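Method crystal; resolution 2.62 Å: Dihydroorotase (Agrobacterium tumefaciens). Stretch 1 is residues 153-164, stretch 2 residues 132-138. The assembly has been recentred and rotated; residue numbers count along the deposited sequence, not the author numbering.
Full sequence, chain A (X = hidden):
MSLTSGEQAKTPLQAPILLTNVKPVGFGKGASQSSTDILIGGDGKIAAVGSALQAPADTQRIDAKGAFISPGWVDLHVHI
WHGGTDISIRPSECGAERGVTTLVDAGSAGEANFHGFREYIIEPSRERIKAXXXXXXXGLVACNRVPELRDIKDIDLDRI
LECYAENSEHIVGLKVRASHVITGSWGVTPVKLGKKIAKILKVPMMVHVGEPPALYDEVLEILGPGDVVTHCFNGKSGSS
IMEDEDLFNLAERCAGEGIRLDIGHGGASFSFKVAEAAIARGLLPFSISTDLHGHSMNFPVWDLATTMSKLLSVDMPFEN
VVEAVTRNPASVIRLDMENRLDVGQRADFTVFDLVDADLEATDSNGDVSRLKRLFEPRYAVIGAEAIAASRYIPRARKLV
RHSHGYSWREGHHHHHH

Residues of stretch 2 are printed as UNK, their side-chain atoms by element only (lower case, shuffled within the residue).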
ATOM      1  N   LYS A 153      -9.077   2.837   6.618  1.00 52.49           N
ATOM      2  CA  LYS A 153     -10.339   2.407   6.039  1.00 55.45           C
ATOM      3  C   LYS A 153     -10.984   1.445   7.054  1.00 55.26           C
ATOM      4  O   LYS A 153     -12.194   1.216   7.038  1.00 55.68           O
ATOM      5  CB  LYS A 153     -10.137   1.734   4.669  1.00 57.50           C
ATOM      6  CG  LYS A 153      -9.410   2.619   3.643  1.00 60.87           C
ATOM      7  CD  LYS A 153      -9.756   2.294   2.166  1.00 63.57           C
ATOM      8  CE  LYS A 153      -9.449   0.845   1.725  1.00 65.98           C
ATOM      9  NZ  LYS A 153      -7.992   0.511   1.740  1.00 65.37           N
ATOM     10  N   ASP A 154     -10.163   0.910   7.953  1.00 54.72           N
ATOM     11  CA  ASP A 154     -10.635  -0.002   8.986  1.00 54.14           C
ATOM     12  C   ASP A 154     -11.327   0.749  10.125  1.00 53.98           C
ATOM     13  O   ASP A 154     -12.017   0.137  10.934  1.00 54.12           O
ATOM     14  CB  ASP A 154      -9.472  -0.802   9.572  1.00 55.65           C
ATOM     15  CG  ASP A 154      -8.890  -1.793   8.598  1.00 57.76           C
ATOM     16  OD1 ASP A 154      -9.617  -2.733   8.210  1.00 61.55           O
ATOM     17  OD2 ASP A 154      -7.705  -1.639   8.225  1.00 60.12           O
ATOM     18  N   ILE A 155     -11.143   2.068  10.196  1.00 53.06           N
ATOM     19  CA  ILE A 155     -11.754   2.869  11.266  1.00 51.79           C
ATOM     20  C   ILE A 155     -12.889   3.751  10.748  1.00 52.21           C
ATOM     21  O   ILE A 155     -12.672   4.577   9.879  1.00 54.01           O
ATOM     22  CB  ILE A 155     -10.708   3.783  11.935  1.00 50.18           C
ATOM     23  CG1 ILE A 155      -9.576   2.939  12.499  1.00 49.49           C
ATOM     24  CG2 ILE A 155     -11.353   4.613  13.031  1.00 47.57           C
ATOM     25  CD1 ILE A 155      -8.443   3.759  13.065  1.00 49.57           C
ATOM     26  N   ASP A 156     -14.094   3.582  11.288  1.00 53.26           N
ATOM     27  CA  ASP A 156     -15.241   4.377  10.862  1.00 53.24           C
ATOM     28  C   ASP A 156     -15.825   5.098  12.065  1.00 53.87           C
ATOM     29  O   ASP A 156     -16.724   4.588  12.736  1.00 54.91           O
ATOM     30  CB  ASP A 156     -16.296   3.475  10.242  1.00 53.40           C
ATOM     31  CG  ASP A 156     -17.307   4.245   9.410  1.00 53.65           C
ATOM     32  OD1 ASP A 156     -17.846   5.269   9.912  1.00 51.68           O
ATOM     33  OD2 ASP A 156     -17.557   3.804   8.254  1.00 52.39           O
ATOM     34  N   LEU A 157     -15.306   6.295  12.317  1.00 54.82           N
ATOM     35  CA  LEU A 157     -15.712   7.123  13.451  1.00 54.75           C
ATOM     36  C   LEU A 157     -17.210   7.346  13.565  1.00 55.10           C
ATOM     37  O   LEU A 157     -17.784   7.190  14.642  1.00 54.15           O
ATOM     38  CB  LEU A 157     -14.980   8.472  13.383  1.00 54.08           C
ATOM     39  CG  LEU A 157     -15.133   9.501  14.502  1.00 51.36           C
ATOM     40  CD1 LEU A 157     -13.961  10.453  14.440  1.00 51.38           C
ATOM     41  CD2 LEU A 157     -16.447  10.238  14.365  1.00 52.74           C
ATOM     42  N   ASP A 158     -17.848   7.707  12.458  1.00 56.48           N
ATOM     43  CA  ASP A 158     -19.287   7.949  12.470  1.00 56.87           C
ATOM     44  C   ASP A 158     -20.060   6.683  12.849  1.00 55.25           C
ATOM     45  O   ASP A 158     -20.970   6.728  13.682  1.00 55.09           O
ATOM     46  CB  ASP A 158     -19.746   8.485  11.108  1.00 60.08           C
ATOM     47  CG  ASP A 158     -19.482   9.992  10.942  1.00 63.13           C
ATOM     48  OD1 ASP A 158     -19.150  10.407   9.805  1.00 63.68           O
ATOM     49  OD2 ASP A 158     -19.623  10.761  11.931  1.00 62.53           O
ATOM     50  N   ARG A 159     -19.696   5.549  12.256  1.00 52.19           N
ATOM     51  CA  ARG A 159     -20.380   4.315  12.594  1.00 48.61           C
ATOM     52  C   ARG A 159     -20.092   3.886  14.043  1.00 45.93           C
ATOM     53  O   ARG A 159     -20.951   3.296  14.703  1.00 43.73           O
ATOM     54  CB  ARG A 159     -20.008   3.227  11.593  1.00 47.86           C
ATOM     55  CG  ARG A 159     -20.724   3.382  10.260  1.00 49.63           C
ATOM     56  CD  ARG A 159     -20.525   2.161   9.375  1.00 53.49           C
ATOM     57  NE  ARG A 159     -21.312   2.200   8.137  1.00 57.16           N
ATOM     58  CZ  ARG A 159     -21.100   3.043   7.122  1.00 59.22           C
ATOM     59  NH1 ARG A 159     -20.113   3.941   7.184  1.00 60.13           N
ATOM     60  NH2 ARG A 159     -21.875   2.989   6.041  1.00 57.27           N
ATOM     61  N   ILE A 160     -18.897   4.195  14.545  1.00 41.79           N
ATOM     62  CA  ILE A 160     -18.580   3.866  15.923  1.00 39.65           C
ATOM     63  C   ILE A 160     -19.484   4.724  16.813  1.00 38.78           C
ATOM     64  O   ILE A 160     -20.056   4.248  17.790  1.00 35.87           O
ATOM     65  CB  ILE A 160     -17.115   4.161  16.262  1.00 38.25           C
ATOM     66  CG1 ILE A 160     -16.207   3.132  15.586  1.00 36.96           C
ATOM     67  CG2 ILE A 160     -16.923   4.146  17.761  1.00 36.32           C
ATOM     68  CD1 ILE A 160     -14.699   3.407  15.743  1.00 37.04           C
ATOM     69  N   LEU A 161     -19.623   5.998  16.470  1.00 40.65           N
ATOM     70  CA  LEU A 161     -20.485   6.866  17.268  1.00 43.35           C
ATOM     71  C   LEU A 161     -21.924   6.376  17.188  1.00 42.79           C
ATOM     72  O   LEU A 161     -22.643   6.381  18.185  1.00 42.47           O
ATOM     73  CB  LEU A 161     -20.409   8.324  16.793  1.00 42.53           C
ATOM     74  CG  LEU A 161     -19.097   9.088  16.990  1.00 43.17           C
ATOM     75  CD1 LEU A 161     -19.338  10.564  16.745  1.00 41.99           C
ATOM     76  CD2 LEU A 161     -18.576   8.881  18.392  1.00 43.78           C
ATOM     77  N   GLU A 162     -22.340   5.961  15.996  1.00 43.84           N
ATOM     78  CA  GLU A 162     -23.697   5.472  15.811  1.00 46.48           C
ATOM     79  C   GLU A 162     -23.877   4.187  16.645  1.00 46.21           C
ATOM     80  O   GLU A 162     -24.817   4.073  17.430  1.00 45.43           O
ATOM     81  CB  GLU A 162     -23.955   5.210  14.321  1.00 49.14           C
ATOM     82  CG  GLU A 162     -25.396   4.851  13.987  1.00 54.09           C
ATOM     83  CD  GLU A 162     -25.524   4.182  12.627  1.00 57.01           C
ATOM     84  OE1 GLU A 162     -24.786   3.200  12.379  1.00 58.04           O
ATOM     85  OE2 GLU A 162     -26.360   4.628  11.813  1.00 58.20           O
ATOM     86  N   CYS A 163     -22.946   3.243  16.496  1.00 46.43           N
ATOM     87  CA  CYS A 163     -22.989   1.978  17.237  1.00 47.29           C
ATOM     88  C   CYS A 163     -23.064   2.145  18.761  1.00 47.27           C
ATOM     89  O   CYS A 163     -23.830   1.461  19.430  1.00 47.60           O
ATOM     90  CB  CYS A 163     -21.769   1.108  16.896  1.00 45.53           C
ATOM     91  SG  CYS A 163     -21.828  -0.565  17.598  1.00 42.29           S
ATOM     92  N   TYR A 164     -22.270   3.056  19.300  1.00 47.13           N
ATOM     93  CA  TYR A 164     -22.244   3.295  20.736  1.00 47.35           C
ATOM     94  C   TYR A 164     -23.535   3.891  21.276  1.00 49.52           C
ATOM     95  O   TYR A 164     -23.966   3.530  22.373  1.00 49.73           O
ATOM     96  CB  TYR A 164     -21.089   4.232  21.100  1.00 44.92           C
ATOM     97  CG  TYR A 164     -21.036   4.521  22.568  1.00 42.29           C
ATOM     98  CD1 TYR A 164     -20.477   3.608  23.457  1.00 40.64           C
ATOM     99  CD2 TYR A 164     -21.618   5.671  23.084  1.00 41.21           C
ATOM    100  CE1 TYR A 164     -20.504   3.834  24.823  1.00 39.31           C
ATOM    101  CE2 TYR A 164     -21.654   5.905  24.451  1.00 40.77           C
ATOM    102  CZ  TYR A 164     -21.099   4.985  25.318  1.00 40.53           C
ATOM    103  OH  TYR A 164     -21.175   5.204  26.679  1.00 42.51           O
ATOM    104  N   UNK A 132     -15.965  -4.101  25.030  1.00 38.82           N
ATOM    105  CA  UNK A 132     -15.137  -2.992  24.602  1.00 39.39           C
ATOM    106  C   UNK A 132     -15.309  -3.078  23.089  1.00 37.26           C
ATOM    107  O   UNK A 132     -15.153  -4.153  22.511  1.00 36.14           O
ATOM    108  c   UNK A 132     -12.658  -1.313  28.105  1.00 49.36           C
ATOM    109  c   UNK A 132     -13.020  -1.597  26.777  1.00 46.39           C
ATOM    110  c   UNK A 132     -12.880  -3.647  28.686  1.00 47.56           C
ATOM    111  c   UNK A 132     -13.664  -3.226  24.961  1.00 42.56           C
ATOM    112  c   UNK A 132     -13.312  -2.902  26.393  1.00 45.92           C
ATOM    113  c   UNK A 132     -13.242  -3.918  27.351  1.00 47.12           C
ATOM    114  c   UNK A 132     -12.589  -2.352  29.063  1.00 48.00           C
ATOM    115  N   UNK A 133     -15.674  -1.975  22.448  1.00 37.43           N
ATOM    116  CA  UNK A 133     -15.834  -1.984  21.005  1.00 38.13           C
ATOM    117  C   UNK A 133     -14.455  -1.791  20.378  1.00 39.51           C
ATOM    118  O   UNK A 133     -13.695  -0.902  20.758  1.00 39.80           O
ATOM    119  c   UNK A 133     -18.070  -2.170  18.882  1.00 36.19           C
ATOM    120  c   UNK A 133     -18.103   0.354  18.793  1.00 38.08           C
ATOM    121  c   UNK A 133     -16.769  -0.864  20.558  1.00 38.57           C
ATOM    122  c   UNK A 133     -17.261  -0.907  19.102  1.00 39.73           C
ATOM    123  N   UNK A 134     -14.125  -2.644  19.421  1.00 40.08           N
ATOM    124  CA  UNK A 134     -12.844  -2.547  18.748  1.00 39.69           C
ATOM    125  C   UNK A 134     -12.845  -1.303  17.863  1.00 39.80           C
ATOM    126  O   UNK A 134     -13.862  -0.965  17.269  1.00 38.46           O
ATOM    127  o   UNK A 134     -10.477  -3.061  17.074  1.00 41.49           O
ATOM    128  c   UNK A 134     -11.134  -3.973  17.563  1.00 37.70           C
ATOM    129  c   UNK A 134     -12.592  -3.793  17.903  1.00 38.84           C
ATOM    130  n   UNK A 134     -10.618  -5.159  17.820  1.00 38.48           N
ATOM    131  N   UNK A 135     -11.698  -0.624  17.807  1.00 41.25           N
ATOM    132  CA  UNK A 135     -11.525   0.586  17.007  1.00 41.00           C
ATOM    133  C   UNK A 135     -11.679   0.171  15.547  1.00 41.16           C
ATOM    134  O   UNK A 135     -12.191   0.933  14.720  1.00 42.40           O
ATOM    135  c   UNK A 135     -10.869   3.256  16.093  1.00 39.20           C
ATOM    136  c   UNK A 135     -10.129   1.176  17.240  1.00 39.88           C
ATOM    137  c   UNK A 135      -8.493   2.845  16.473  1.00 36.86           C
ATOM    138  c   UNK A 135      -9.871   2.666  17.033  1.00 39.07           C
ATOM    139  N   UNK A 136     -11.228  -1.045  15.250  1.00 40.22           N
ATOM    140  CA  UNK A 136     -11.333  -1.583  13.906  1.00 42.73           C
ATOM    141  C   UNK A 136     -12.743  -2.099  13.642  1.00 43.74           C
ATOM    142  O   UNK A 136     -13.382  -2.632  14.538  1.00 45.76           O
ATOM    143  N   UNK A 137     -13.232  -1.948  12.416  1.00 43.77           N
ATOM    144  CA  UNK A 137     -14.581  -2.366  12.060  1.00 41.66           C
ATOM    145  C   UNK A 137     -14.856  -3.876  12.087  1.00 40.00           C
ATOM    146  O   UNK A 137     -15.851  -4.325  12.655  1.00 38.87           O
ATOM    147  o   UNK A 137     -15.069  -0.412  10.697  1.00 43.83           O
ATOM    148  c   UNK A 137     -14.933  -1.816  10.674  1.00 41.07           C
ATOM    149  N   UNK A 138     -13.984  -4.652  11.463  1.00 39.16           N
ATOM    150  CA  UNK A 138     -14.183  -6.093  11.398  1.00 39.34           C
ATOM    151  C   UNK A 138     -13.869  -6.887  12.679  1.00 39.65           C
ATOM    152  O   UNK A 138     -13.942  -8.113  12.686  1.00 39.78           O
ATOM    153  c   UNK A 138     -11.887  -6.745  10.527  1.00 35.99           C
ATOM    154  c   UNK A 138     -13.383  -6.719  10.215  1.00 39.21           C
ATOM    155  c   UNK A 138     -13.645  -5.928   8.933  1.00 39.71           C
ATOM    156  c   UNK A 138     -11.062  -7.555   9.502  1.00 32.76           C
TER
HETATM  157  O   HOH W   1     -14.353   1.339  13.182  1.00 40.24           O
HETATM  158  O   HOH W   2     -14.566   1.088   8.044  1.00 51.22           O

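Position 132 carries seven side-chain carbons, one leading into a six-membered ring with no heteroatom, so it is Phe 132. Its ring lies out of reach of stretch 1, and its apolar bulk suits the buried interior where it sits.

Position 133 has four carbons forked at the second, the pattern of leucine. Leu 133 points its CA-to-CB bond toward the helix that begins at Leu 157, and its CD2 lies 4.1 Å from CG2 of Ile 160 and 4.0 Å from SG of Cys 163. Those two residues are three apart, so they share one face of the helix, and a forked apolar side chain can touch both.

Position 134 shows two carbons, the second bearing one oxygen and one nitrogen: an amide, Asn 134. It makes no contact with stretch 1. Its OD1 instead accepts a hydrogen bond from N of residue 136 at 2.8 Å, while its ND2 is satisfied elsewhere in the structure. An amide, acceptor and donor at once, fits this buried place.

Position 135 again has four carbons forked at the second. In Leu 135 the CA-to-CB bond points sideways, yet the end of the side chain comes nearer: CD2 packs 3.4 Å from CG2 of Ile 155 and 3.8 Å from CD1 of Ile 160, joining the loop before the helix to its first turn.

Position 136 has no side-chain atoms and is Gly 136. Its CA comes within 3.5 Å of O of Asp 154 in a CA-H...O contact, so the backbone itself does the touching.

Position 137 has one carbon and one oxygen, hence Ser 137. Its N donates to O of Asp 154 at 2.8 Å, while the small side chain, directed toward stretch 1, brings OG within hydrogen-bonding reach of two waters, each 3.1 Å away.

Position 138 has four carbons forked at the first, one arm two carbons long: Ile 138. It is buried but makes no close contact with stretch 1.

The contact therefore combines an apolar patch with a polar junction. Leu 133 and Leu 135 cover Ile 155, Ile 160 and Cys 163, while a single direct hydrogen bond, from Ser 137 to Asp 154, fixes the backbones beside them. Water 1 reinforces the junction by donating to O of Leu 135 and OG of Ser 137 and accepting from N of Asp 156; water 2 links OG of Ser 137 to O of Lys 153.

Stretch 2, residues 132-138: FLNLGSI
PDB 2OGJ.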